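Local coordinates for protein Xaa-Pro Dipeptidase (Alteromonas macleodii, PDB 2QS8) that is probably a metal-dependent dipeptidase or carboxypeptidase of the amidohydrolase superfamily, and holds magnesium and methionine in its active site, at residues A[88-99]-A[116-124]; A[100-108]-A[400-411]. All coordinates share one frame; numbering follows the deposited sequence.

Overall arrangement
Helix 88-104 is shared by both contacts, whose centres lie about 19 Å apart. Its first three turns meet helix 119-128 in contact 1; its last turn, with the start of strand 107-112, meets the hairpin 400-411 in contact 2. The segments alternate along the chain: 88-99, 100-108, 116-124 and, some 275 residues further on, 400-411. Contact 1 is therefore local, between successive helices of the TIM barrel, whereas contact 2 brings the end of the chain back to the barrel, where strand 400-405 joins 383-386 and through it strand 60-67. The side chain of Ser116 in contact 1 is about 13 Å from the magnesium ion.

Contact 1: A[88-99]-A[116-124]; sequences REMQAILATQHA and SGLVAISLR
Thr96 OG1 is held by two neighbours on its own helix: it donates to Ile93 O at 2.7 Å and accepts from Gln97 NE2, which lies 3.0 Å away with a fairly straight N-H (158°). The hydroxyl is thereby turned into helix 88-104, and the other branch, CG2, is left to meet Leu123 CD1 at 4.0 Å, the two side chains crossing at about a right angle. Leu123 spreads its two methyls along one side of that helix. While CD1 serves Thr96, CD2 sits 3.7 Å from Ala99 CB and also touches Ala95. One turn earlier Val119 forks in a similar way: with CG1 anti to the backbone N (chi1 -176°), that methyl comes within 3.7 Å of Ala95 CB, and CG2 lies near Gln91 CB. The alanines Ala92, Ala95 and Ala99 keep this side of the helix small, and the chains are nearest where the Ala92 and Val119 CA atoms stand 5.5 Å apart; the short helical segments cross at -53°. Behind this interface Leu123 also packs on Ile137 of strand 136-139. The start of the second helix is fixed by Asp115, whose carboxylate accepts from the backbone N of Gly117, Val119 and Ala120. At the outer end, Arg88 reaches past Ser116 to a salt bridge with Asp160 of the second subunit. Two helices that run in the same general sense but cross at an angle, linked by strand 107-112, which runs parallel to strands 60-67 and 136-139, form successive alpha-beta steps on the outside of the TIM barrel of the amidohydrolase superfamily.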
loop_
_atom_site.group_PDB
_atom_site.type_symbol
_atom_site.label_atom_id
_atom_site.label_comp_id
_atom_site.label_asym_id
_atom_site.label_seq_id
_atom_site.Cartn_x
_atom_site.Cartn_y
_atom_site.Cartn_z
ATOM N N ARG A 88 -16.322 25.612 5.099
ATOM C CA ARG A 88 -14.990 26.039 4.687
ATOM C C ARG A 88 -15.032 27.524 4.326
ATOM O O ARG A 88 -14.098 28.272 4.624
ATOM C CB ARG A 88 -14.488 25.219 3.493
ATOM C CG ARG A 88 -14.194 23.769 3.830
ATOM C CD ARG A 88 -13.248 23.172 2.824
ATOM N NE ARG A 88 -13.900 22.862 1.562
ATOM C CZ ARG A 88 -13.271 22.820 0.393
ATOM N NH1 ARG A 88 -11.973 23.079 0.327
ATOM N NH2 ARG A 88 -13.937 22.497 -0.707
ATOM N N GLU A 89 -16.119 27.939 3.686
ATOM C CA GLU A 89 -16.283 29.334 3.323
ATOM C C GLU A 89 -16.253 30.225 4.581
ATOM O O GLU A 89 -15.696 31.318 4.547
ATOM C CB GLU A 89 -17.596 29.548 2.571
ATOM C CG GLU A 89 -17.639 28.954 1.160
ATOM C CD GLU A 89 -17.827 27.438 1.124
ATOM O OE1 GLU A 89 -17.816 26.781 2.186
ATOM O OE2 GLU A 89 -17.984 26.901 0.011
HETATM N N MSE A 90 -16.857 29.764 5.679
HETATM C CA MSE A 90 -16.860 30.551 6.920
HETATM C C MSE A 90 -15.438 30.659 7.496
HETATM O O MSE A 90 -15.048 31.711 7.979
HETATM C CB MSE A 90 -17.797 29.925 7.964
HETATM C CG MSE A 90 -17.839 30.658 9.301
HETATM SE SE MSE A 90 -18.640 32.447 9.027
HETATM C CE MSE A 90 -20.571 32.026 8.908
ATOM N N GLN A 91 -14.672 29.572 7.433
ATOM C CA GLN A 91 -13.301 29.576 7.931
ATOM C C GLN A 91 -12.484 30.639 7.188
ATOM O O GLN A 91 -11.757 31.420 7.793
ATOM C CB GLN A 91 -12.649 28.205 7.734
ATOM C CG GLN A 91 -13.323 27.089 8.508
ATOM C CD GLN A 91 -12.927 25.693 8.033
ATOM O OE1 GLN A 91 -13.665 24.735 8.242
ATOM N NE2 GLN A 91 -11.773 25.573 7.405
ATOM N N ALA A 92 -12.632 30.659 5.867
ATOM C CA ALA A 92 -11.919 31.615 5.029
ATOM C C ALA A 92 -12.325 33.054 5.337
ATOM O O ALA A 92 -11.471 33.932 5.457
ATOM C CB ALA A 92 -12.156 31.302 3.553
ATOM N N ILE A 93 -13.626 33.283 5.457
ATOM C CA ILE A 93 -14.167 34.604 5.767
ATOM C C ILE A 93 -13.604 35.099 7.092
ATOM O O ILE A 93 -13.126 36.222 7.186
ATOM C CB ILE A 93 -15.711 34.561 5.818
ATOM C CG1 ILE A 93 -16.236 34.400 4.392
ATOM C CG2 ILE A 93 -16.277 35.828 6.445
ATOM C CD1 ILE A 93 -17.690 34.053 4.307
ATOM N N LEU A 94 -13.644 34.252 8.112
ATOM C CA LEU A 94 -13.114 34.622 9.416
ATOM C C LEU A 94 -11.586 34.822 9.373
ATOM O O LEU A 94 -11.028 35.646 10.100
ATOM C CB LEU A 94 -13.463 33.545 10.442
ATOM C CG LEU A 94 -14.949 33.285 10.738
ATOM C CD1 LEU A 94 -15.068 32.117 11.712
ATOM C CD2 LEU A 94 -15.607 34.547 11.310
ATOM N N ALA A 95 -10.917 34.066 8.510
ATOM C CA ALA A 95 -9.472 34.166 8.398
ATOM C C ALA A 95 -9.055 35.555 7.915
ATOM O O ALA A 95 -8.047 36.082 8.372
ATOM C CB ALA A 95 -8.940 33.092 7.463
ATOM N N THR A 96 -9.828 36.148 7.005
ATOM C CA THR A 96 -9.471 37.479 6.525
ATOM C C THR A 96 -9.356 38.440 7.707
ATOM O O THR A 96 -8.401 39.202 7.775
ATOM C CB THR A 96 -10.496 38.051 5.507
ATOM O OG1 THR A 96 -11.765 38.240 6.138
ATOM C CG2 THR A 96 -10.640 37.105 4.310
ATOM N N GLN A 97 -10.315 38.380 8.639
ATOM C CA GLN A 97 -10.308 39.252 9.823
ATOM C C GLN A 97 -9.201 38.885 10.817
ATOM O O GLN A 97 -8.551 39.755 11.383
ATOM C CB GLN A 97 -11.665 39.205 10.541
ATOM C CG GLN A 97 -12.828 39.536 9.621
ATOM C CD GLN A 97 -12.610 40.844 8.867
ATOM O OE1 GLN A 97 -12.589 41.921 9.467
ATOM N NE2 GLN A 97 -12.436 40.751 7.544
ATOM N N HIS A 98 -9.003 37.589 11.020
ATOM C CA HIS A 98 -7.982 37.121 11.931
ATOM C C HIS A 98 -6.614 37.604 11.468
ATOM O O HIS A 98 -5.795 38.037 12.276
ATOM C CB HIS A 98 -7.992 35.597 12.000
ATOM C CG HIS A 98 -9.239 35.029 12.605
ATOM N ND1 HIS A 98 -9.591 33.701 12.465
ATOM C CD2 HIS A 98 -10.183 35.591 13.387
ATOM C CE1 HIS A 98 -10.704 33.475 13.140
ATOM N NE2 HIS A 98 -11.087 34.601 13.710
ATOM N N ALA A 99 -6.376 37.533 10.165
ATOM C CA ALA A 99 -5.100 37.942 9.606
ATOM C C ALA A 99 -4.904 39.440 9.730
ATOM O O ALA A 99 -3.832 39.905 10.090
ATOM C CB ALA A 99 -5.014 37.533 8.143
ATOM N N SER A 116 -8.084 23.570 7.729
ATOM C CA SER A 116 -8.750 22.481 7.015
ATOM C C SER A 116 -8.073 22.076 5.699
ATOM O O SER A 116 -8.342 21.001 5.170
ATOM C CB SER A 116 -10.235 22.800 6.790
ATOM O OG SER A 116 -10.422 23.953 5.990
ATOM N N GLY A 117 -7.192 22.925 5.179
ATOM C CA GLY A 117 -6.483 22.580 3.958
ATOM C C GLY A 117 -6.068 23.697 3.008
ATOM O O GLY A 117 -4.910 23.783 2.613
ATOM N N LEU A 118 -7.007 24.559 2.637
ATOM C CA LEU A 118 -6.727 25.618 1.687
ATOM C C LEU A 118 -6.996 27.033 2.205
ATOM O O LEU A 118 -6.969 27.996 1.437
ATOM C CB LEU A 118 -7.548 25.368 0.415
ATOM C CG LEU A 118 -6.957 24.506 -0.710
ATOM C CD1 LEU A 118 -5.754 25.232 -1.290
ATOM C CD2 LEU A 118 -6.537 23.145 -0.209
ATOM N N VAL A 119 -7.245 27.169 3.502
ATOM C CA VAL A 119 -7.531 28.486 4.058
ATOM C C VAL A 119 -6.320 29.433 3.981
ATOM O O VAL A 119 -6.349 30.417 3.244
ATOM C CB VAL A 119 -8.042 28.371 5.513
ATOM C CG1 VAL A 119 -8.438 29.751 6.046
ATOM C CG2 VAL A 119 -9.244 27.431 5.558
ATOM N N ALA A 120 -5.262 29.143 4.723
ATOM C CA ALA A 120 -4.081 30.002 4.685
ATOM C C ALA A 120 -3.483 30.101 3.263
ATOM O O ALA A 120 -3.018 31.165 2.851
ATOM C CB ALA A 120 -3.020 29.486 5.669
ATOM N N ILE A 121 -3.491 29.001 2.516
ATOM C CA ILE A 121 -2.943 29.033 1.170
ATOM C C ILE A 121 -3.716 30.047 0.309
ATOM O O ILE A 121 -3.117 30.869 -0.388
ATOM C CB ILE A 121 -3.008 27.645 0.523
ATOM C CG1 ILE A 121 -1.967 26.727 1.181
ATOM C CG2 ILE A 121 -2.818 27.751 -0.980
ATOM C CD1 ILE A 121 -2.177 25.260 0.901
ATOM N N SER A 122 -5.042 29.988 0.364
ATOM C CA SER A 122 -5.858 30.920 -0.410
ATOM C C SER A 122 -5.702 32.362 0.088
ATOM O O SER A 122 -5.633 33.304 -0.696
ATOM C CB SER A 122 -7.333 30.516 -0.351
ATOM O OG SER A 122 -7.533 29.234 -0.919
ATOM N N LEU A 123 -5.634 32.532 1.399
ATOM C CA LEU A 123 -5.500 33.862 1.966
ATOM C C LEU A 123 -4.154 34.472 1.557
ATOM O O LEU A 123 -4.080 35.643 1.165
ATOM C CB LEU A 123 -5.617 33.789 3.485
ATOM C CG LEU A 123 -5.746 35.122 4.219
ATOM C CD1 LEU A 123 -6.917 35.904 3.627
ATOM C CD2 LEU A 123 -5.943 34.880 5.710
ATOM N N ARG A 124 -3.106 33.657 1.642
ATOM C CA ARG A 124 -1.755 34.078 1.274
ATOM C C ARG A 124 -1.749 34.575 -0.162
ATOM O O ARG A 124 -1.255 35.660 -0.442
ATOM C CB ARG A 124 -0.774 32.903 1.400
ATOM C CG ARG A 124 0.618 33.196 0.865
ATOM C CD ARG A 124 1.377 31.906 0.579
ATOM N NE ARG A 124 0.863 31.222 -0.606
ATOM C CZ ARG A 124 1.062 29.936 -0.876
ATOM N NH1 ARG A 124 1.765 29.174 -0.046
ATOM N NH2 ARG A 124 0.554 29.415 -1.983
#

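Contact 2: A[100-108]-A[400-411]; sequences YVTFKSGFT and VDVVIKDGLLYE
The Phe103 ring carries Val403 CG1 over one face and points its edge at Tyr410, while Thr108 CA and Lys405 CB also lie at its rim, near the ring plane. Phe103 and Tyr410 make a T-shaped pair, with centroids 5.0 Å apart and planes at 80°; the CZ and CE2 edge of Phe103 stands over a face of Tyr410, with the carbonyl oxygens of Val403 and Lys405 near the plane of the Tyr410 ring, at its edge. These groups anchor a C-terminal beta hairpin, closed by a type I' turn from Lys405 to Leu408, against the end of helix 88-104. Phe103 is swung toward the hairpin by a chi1 of 175°, and Val403 CG1 makes a CH-pi contact 4.2 Å from its ring centroid. The aliphatic part of Lys405 passes the ring at about a right angle, CD lying 3.7 Å from Phe103 CE1, before NZ hydrogen-bonds to Gly134 O. An alanine in place of Phe103 is likely to leave the Tyr410 face and the Val403 methyl without their aromatic partner and open a gap between helix and hairpin. A classic beta bulge puts Tyr410 and Glu411 side by side opposite Val403. Glu411 bends toward the extended Lys104 chain, yet OE1 stays 4.1 Å from Lys104 NZ, too far for a salt bridge, and lies nearer Lys104 CE at 3.3 Å. Beyond the helix, Thr108 CG2 meets Val403 CG1 at 3.8 Å, as the chain enters strand 107-112 of the barrel. The helix ends in a Schellman motif at Gly106, where a side chain would collide with Ser105 O and Val400; in the actual chain Val400 CG2 rests 3.3 Å from Ser105 O.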
loop_
_atom_site.group_PDB
_atom_site.type_symbol
_atom_site.label_atom_id
_atom_site.label_comp_id
_atom_site.label_asym_id
_atom_site.label_seq_id
_atom_site.Cartn_x
_atom_site.Cartn_y
_atom_site.Cartn_z
ATOM N N TYR A 100 -5.949 40.195 9.426
ATOM C CA TYR A 100 -5.851 41.635 9.499
ATOM C C TYR A 100 -5.561 42.163 10.912
ATOM O O TYR A 100 -4.701 43.035 11.079
ATOM C CB TYR A 100 -7.117 42.290 8.956
ATOM C CG TYR A 100 -6.979 43.779 8.889
ATOM C CD1 TYR A 100 -6.036 44.369 8.045
ATOM C CD2 TYR A 100 -7.726 44.606 9.727
ATOM C CE1 TYR A 100 -5.836 45.748 8.043
ATOM C CE2 TYR A 100 -7.534 45.986 9.735
ATOM C CZ TYR A 100 -6.588 46.549 8.892
ATOM O OH TYR A 100 -6.396 47.910 8.897
ATOM N N VAL A 101 -6.258 41.650 11.924
ATOM C CA VAL A 101 -6.013 42.123 13.279
ATOM C C VAL A 101 -4.616 41.738 13.767
ATOM O O VAL A 101 -4.019 42.442 14.582
ATOM C CB VAL A 101 -7.065 41.581 14.297
ATOM C CG1 VAL A 101 -8.470 41.972 13.860
ATOM C CG2 VAL A 101 -6.937 40.072 14.437
ATOM N N THR A 102 -4.100 40.621 13.265
ATOM C CA THR A 102 -2.780 40.152 13.655
ATOM C C THR A 102 -1.730 41.051 13.015
ATOM O O THR A 102 -0.722 41.398 13.629
ATOM C CB THR A 102 -2.555 38.695 13.201
ATOM O OG1 THR A 102 -3.499 37.830 13.853
ATOM C CG2 THR A 102 -1.145 38.243 13.552
ATOM N N PHE A 103 -2.001 41.421 11.774
ATOM C CA PHE A 103 -1.134 42.275 10.984
ATOM C C PHE A 103 -1.119 43.662 11.609
ATOM O O PHE A 103 -0.060 44.250 11.806
ATOM C CB PHE A 103 -1.664 42.313 9.541
ATOM C CG PHE A 103 -0.926 43.254 8.629
ATOM C CD1 PHE A 103 0.439 43.117 8.411
ATOM C CD2 PHE A 103 -1.612 44.257 7.958
ATOM C CE1 PHE A 103 1.112 43.969 7.529
ATOM C CE2 PHE A 103 -0.949 45.110 7.077
ATOM C CZ PHE A 103 0.417 44.966 6.863
ATOM N N LYS A 104 -2.302 44.164 11.944
ATOM C CA LYS A 104 -2.435 45.479 12.549
ATOM C C LYS A 104 -1.784 45.559 13.928
ATOM O O LYS A 104 -1.432 46.638 14.385
ATOM C CB LYS A 104 -3.912 45.849 12.639
ATOM C CG LYS A 104 -4.217 47.130 13.405
ATOM C CD LYS A 104 -5.729 47.325 13.560
ATOM C CE LYS A 104 -6.074 48.539 14.420
ATOM N NZ LYS A 104 -7.556 48.674 14.629
ATOM N N SER A 105 -1.614 44.425 14.596
ATOM C CA SER A 105 -0.992 44.437 15.915
ATOM C C SER A 105 0.545 44.446 15.821
ATOM O O SER A 105 1.242 44.446 16.837
ATOM C CB SER A 105 -1.460 43.234 16.740
ATOM O OG SER A 105 -0.818 42.035 16.340
ATOM N N GLY A 106 1.065 44.452 14.598
ATOM C CA GLY A 106 2.505 44.475 14.424
ATOM C C GLY A 106 3.164 43.262 13.779
ATOM O O GLY A 106 4.359 43.300 13.489
ATOM N N PHE A 107 2.418 42.186 13.559
ATOM C CA PHE A 107 3.011 41.006 12.936
ATOM C C PHE A 107 2.826 41.030 11.423
ATOM O O PHE A 107 1.745 40.757 10.901
ATOM C CB PHE A 107 2.441 39.729 13.554
ATOM C CG PHE A 107 2.875 39.521 14.976
ATOM C CD1 PHE A 107 2.319 40.275 16.005
ATOM C CD2 PHE A 107 3.887 38.620 15.283
ATOM C CE1 PHE A 107 2.772 40.136 17.314
ATOM C CE2 PHE A 107 4.341 38.478 16.583
ATOM C CZ PHE A 107 3.782 39.238 17.602
ATOM N N THR A 108 3.913 41.369 10.737
ATOM C CA THR A 108 3.936 41.487 9.287
ATOM C C THR A 108 4.185 40.161 8.567
ATOM O O THR A 108 3.941 40.036 7.371
ATOM C CB THR A 108 5.004 42.522 8.868
ATOM O OG1 THR A 108 6.249 42.225 9.517
ATOM C CG2 THR A 108 4.541 43.931 9.241
ATOM N N VAL A 400 1.091 48.627 19.433
ATOM C CA VAL A 400 1.796 48.956 18.200
ATOM C C VAL A 400 0.838 49.840 17.411
ATOM O O VAL A 400 -0.297 49.452 17.183
ATOM C CB VAL A 400 2.092 47.700 17.381
ATOM C CG1 VAL A 400 2.635 48.091 16.020
ATOM C CG2 VAL A 400 3.077 46.811 18.134
ATOM N N ASP A 401 1.286 51.021 17.003
ATOM C CA ASP A 401 0.412 51.935 16.276
ATOM C C ASP A 401 0.873 52.286 14.863
ATOM O O ASP A 401 0.255 53.110 14.184
ATOM C CB ASP A 401 0.209 53.217 17.094
ATOM C CG ASP A 401 1.476 54.050 17.207
ATOM O OD1 ASP A 401 2.548 53.478 17.496
ATOM O OD2 ASP A 401 1.395 55.280 17.008
ATOM N N VAL A 402 1.956 51.660 14.416
ATOM C CA VAL A 402 2.459 51.910 13.073
ATOM C C VAL A 402 2.908 50.596 12.463
ATOM O O VAL A 402 3.689 49.857 13.058
ATOM C CB VAL A 402 3.657 52.921 13.075
ATOM C CG1 VAL A 402 4.273 53.024 11.676
ATOM C CG2 VAL A 402 3.181 54.295 13.510
ATOM N N VAL A 403 2.412 50.302 11.275
ATOM C CA VAL A 403 2.783 49.071 10.604
ATOM C C VAL A 403 3.067 49.364 9.144
ATOM O O VAL A 403 2.192 49.843 8.422
ATOM C CB VAL A 403 1.654 48.009 10.690
ATOM C CG1 VAL A 403 2.074 46.738 9.967
ATOM C CG2 VAL A 403 1.319 47.715 12.145
ATOM N N ILE A 404 4.301 49.086 8.730
ATOM C CA ILE A 404 4.727 49.282 7.350
ATOM C C ILE A 404 5.130 47.930 6.790
ATOM O O ILE A 404 5.888 47.194 7.412
ATOM C CB ILE A 404 5.936 50.235 7.246
ATOM C CG1 ILE A 404 5.558 51.607 7.820
ATOM C CG2 ILE A 404 6.358 50.371 5.794
ATOM C CD1 ILE A 404 6.703 52.609 7.888
ATOM N N LYS A 405 4.617 47.603 5.616
ATOM C CA LYS A 405 4.929 46.326 4.999
ATOM C C LYS A 405 5.255 46.541 3.535
ATOM O O LYS A 405 4.479 47.150 2.801
ATOM C CB LYS A 405 3.738 45.381 5.128
ATOM C CG LYS A 405 3.911 44.053 4.410
ATOM C CD LYS A 405 2.542 43.451 4.130
ATOM C CE LYS A 405 2.622 42.242 3.235
ATOM N NZ LYS A 405 1.259 41.831 2.830
ATOM N N ASP A 406 6.416 46.036 3.128
ATOM C CA ASP A 406 6.888 46.166 1.759
ATOM C C ASP A 406 6.996 47.638 1.355
ATOM O O ASP A 406 6.670 48.012 0.228
ATOM C CB ASP A 406 5.950 45.417 0.807
ATOM C CG ASP A 406 6.680 44.813 -0.377
ATOM O OD1 ASP A 406 7.691 44.100 -0.159
ATOM O OD2 ASP A 406 6.239 45.040 -1.524
ATOM N N GLY A 407 7.454 48.468 2.286
ATOM C CA GLY A 407 7.607 49.884 2.002
ATOM C C GLY A 407 6.326 50.698 1.996
ATOM O O GLY A 407 6.359 51.884 1.669
ATOM N N LEU A 408 5.199 50.076 2.342
ATOM C CA LEU A 408 3.916 50.787 2.376
ATOM C C LEU A 408 3.361 50.888 3.794
ATOM O O LEU A 408 3.437 49.940 4.578
ATOM C CB LEU A 408 2.893 50.113 1.458
ATOM C CG LEU A 408 2.905 50.488 -0.034
ATOM C CD1 LEU A 408 4.286 50.282 -0.643
ATOM C CD2 LEU A 408 1.879 49.636 -0.764
ATOM N N LEU A 409 2.803 52.050 4.115
ATOM C CA LEU A 409 2.250 52.310 5.438
ATOM C C LEU A 409 0.767 51.963 5.511
ATOM O O LEU A 409 -0.032 52.461 4.718
ATOM C CB LEU A 409 2.446 53.787 5.799
ATOM C CG LEU A 409 1.990 54.262 7.180
ATOM C CD1 LEU A 409 2.955 53.784 8.251
ATOM C CD2 LEU A 409 1.920 55.773 7.190
ATOM N N TYR A 410 0.407 51.112 6.465
ATOM C CA TYR A 410 -0.985 50.707 6.649
ATOM C C TYR A 410 -1.548 51.367 7.902
ATOM O O TYR A 410 -2.630 51.956 7.874
ATOM C CB TYR A 410 -1.080 49.183 6.780
ATOM C CG TYR A 410 -0.727 48.432 5.519
ATOM C CD1 TYR A 410 -1.721 47.985 4.646
ATOM C CD2 TYR A 410 0.599 48.171 5.193
ATOM C CE1 TYR A 410 -1.400 47.295 3.476
ATOM C CE2 TYR A 410 0.933 47.486 4.030
ATOM C CZ TYR A 410 -0.067 47.051 3.175
ATOM O OH TYR A 410 0.277 46.379 2.024
ATOM N N GLU A 411 -0.795 51.276 8.995
ATOM C CA GLU A 411 -1.214 51.850 10.268
ATOM C C GLU A 411 -0.269 52.964 10.697
ATOM O O GLU A 411 0.950 52.811 10.623
ATOM C CB GLU A 411 -1.236 50.771 11.355
ATOM C CG GLU A 411 -2.348 50.951 12.376
ATOM C CD GLU A 411 -3.715 50.573 11.820
ATOM O OE1 GLU A 411 -4.720 50.829 12.512
ATOM O OE2 GLU A 411 -3.786 50.012 10.699
#